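Local coordinates for WYL1 (Ruminococcus sp., PDB 6OAW), which probably modulates the RNA-targeting activity of the Type VI-D CRISPR-Cas system as a WYL-domain accessory protein, at residues I137-D140 against L141-L145. Numbering follows the deposited sequence.
Sequences ICRD and LYDTL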
loop_
_atom_site.group_PDB
_atom_site.type_symbol
_atom_site.label_atom_id
_atom_site.label_comp_id
_atom_site.label_asym_id
_atom_site.label_seq_id
_atom_site.Cartn_x
_atom_site.Cartn_y
_atom_site.Cartn_z
ATOM N N ILE B 137 -30.014 3.479 4.414
ATOM C CA ILE B 137 -30.274 2.237 3.618
ATOM C C ILE B 137 -31.422 2.492 2.627
ATOM O O ILE B 137 -32.587 2.477 3.066
ATOM C CB ILE B 137 -30.632 1.032 4.514
ATOM C CG1 ILE B 137 -29.725 0.851 5.736
ATOM C CG2 ILE B 137 -30.700 -0.232 3.666
ATOM C CD1 ILE B 137 -28.319 0.542 5.397
ATOM N N CYS B 138 -31.111 2.642 1.333
ATOM C CA CYS B 138 -32.096 2.738 0.224
ATOM C C CYS B 138 -32.854 1.410 0.084
ATOM O O CYS B 138 -32.412 0.361 0.620
ATOM C CB CYS B 138 -31.467 3.156 -1.107
ATOM S SG CYS B 138 -30.362 1.937 -1.880
ATOM N N ARG B 139 -33.983 1.457 -0.607
ATOM C CA ARG B 139 -34.865 0.278 -0.768
ATOM C C ARG B 139 -34.081 -0.884 -1.395
ATOM O O ARG B 139 -34.253 -2.005 -0.902
ATOM C CB ARG B 139 -36.099 0.636 -1.596
ATOM C CG ARG B 139 -37.284 -0.289 -1.357
ATOM C CD ARG B 139 -38.467 0.170 -2.190
ATOM N NE ARG B 139 -38.202 -0.049 -3.600
ATOM C CZ ARG B 139 -38.984 0.343 -4.593
ATOM N NH1 ARG B 139 -40.116 0.986 -4.351
ATOM N NH2 ARG B 139 -38.627 0.073 -5.836
ATOM N N ASP B 140 -33.277 -0.644 -2.437
ATOM C CA ASP B 140 -32.524 -1.719 -3.148
ATOM C C ASP B 140 -31.537 -2.376 -2.180
ATOM O O ASP B 140 -31.491 -3.618 -2.164
ATOM C CB ASP B 140 -31.818 -1.221 -4.413
ATOM C CG ASP B 140 -32.782 -0.947 -5.552
ATOM O OD1 ASP B 140 -33.925 -1.417 -5.471
ATOM O OD2 ASP B 140 -32.405 -0.236 -6.489
ATOM N N LEU B 141 -30.813 -1.590 -1.379
ATOM C CA LEU B 141 -29.849 -2.141 -0.391
ATOM C C LEU B 141 -30.629 -2.873 0.703
ATOM O O LEU B 141 -30.167 -3.931 1.140
ATOM C CB LEU B 141 -28.954 -1.054 0.209
ATOM C CG LEU B 141 -27.886 -1.588 1.174
ATOM C CD1 LEU B 141 -26.977 -2.612 0.507
ATOM C CD2 LEU B 141 -27.040 -0.469 1.747
ATOM N N TYR B 142 -31.780 -2.362 1.131
ATOM C CA TYR B 142 -32.581 -3.030 2.187
ATOM C C TYR B 142 -32.923 -4.444 1.726
ATOM O O TYR B 142 -32.745 -5.382 2.523
ATOM C CB TYR B 142 -33.859 -2.273 2.563
ATOM C CG TYR B 142 -34.511 -2.888 3.776
ATOM C CD1 TYR B 142 -35.359 -3.976 3.643
ATOM C CD2 TYR B 142 -34.176 -2.476 5.057
ATOM C CE1 TYR B 142 -35.916 -4.592 4.751
ATOM C CE2 TYR B 142 -34.708 -3.093 6.173
ATOM C CZ TYR B 142 -35.576 -4.156 6.018
ATOM O OH TYR B 142 -36.095 -4.769 7.116
ATOM N N ASP B 143 -33.392 -4.576 0.480
ATOM C CA ASP B 143 -33.866 -5.864 -0.103
ATOM C C ASP B 143 -32.674 -6.815 -0.281
ATOM O O ASP B 143 -32.881 -8.010 -0.074
ATOM C CB ASP B 143 -34.695 -5.629 -1.372
ATOM C CG ASP B 143 -36.043 -4.990 -1.076
ATOM O OD1 ASP B 143 -36.506 -5.086 0.084
ATOM O OD2 ASP B 143 -36.617 -4.386 -1.994
ATOM N N THR B 144 -31.473 -6.316 -0.578
ATOM C CA THR B 144 -30.236 -7.153 -0.622
ATOM C C THR B 144 -29.902 -7.636 0.795
ATOM O O THR B 144 -29.666 -8.834 0.968
ATOM C CB THR B 144 -29.059 -6.410 -1.268
ATOM O OG1 THR B 144 -29.408 -6.098 -2.614
ATOM C CG2 THR B 144 -27.778 -7.212 -1.265
ATOM N N LEU B 145 -29.909 -6.743 1.784
ATOM C CA LEU B 145 -29.494 -7.087 3.168
ATOM C C LEU B 145 -30.551 -7.953 3.861
ATOM O O LEU B 145 -30.239 -8.487 4.946
ATOM C CB LEU B 145 -29.256 -5.792 3.940
ATOM C CG LEU B 145 -28.059 -4.967 3.487
ATOM C CD1 LEU B 145 -28.004 -3.670 4.264
ATOM C CD2 LEU B 145 -26.768 -5.718 3.689
#
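Ile137 packs against Leu141 and Tyr142 where strand 131-136 gives way to helix 139-145, an N-terminal helix cap with Cys138 as the N-cap residue. With its CG2 anti to the backbone N, Ile137 tucks this methyl under the first turn, 4.0 Å from Leu141 CB and 3.9 Å from Tyr142 CB; there CG2 lies near the plane of the tyrosine ring, off its edge. Its CD1 reaches Leu141 CD2, and the leucine continues onto Thr60 and Phe63 of helix 55-71, joining the cap to that helix. The thiol sulfur Cys138 SG accepts a fairly straight bond from Leu141 N at 3.6 Å (N-H...S 160°), chi1 of 69° having swung it over the helix start. Were Cys138 replaced by an alanine, the sulfur would be gone and Leu141 N would probably lose its side-chain acceptor at the cap. From the same residue, the carbonyl oxygen Cys138 O accepts a hydrogen bond from Tyr142 N at 2.8 Å. Farther out, Arg139 and Asp143 run side by side, but Arg139 NE stays 4.9 Å from Asp143 OD2; the carboxylate's salt bridge goes to Arg13 through OD1. At the polar edge Asp140 O accepts two hydrogen bonds, from opposite faces of its carbonyl plane, Thr144 N at 3.1 Å and Thr144 OG1 at 3.3 Å.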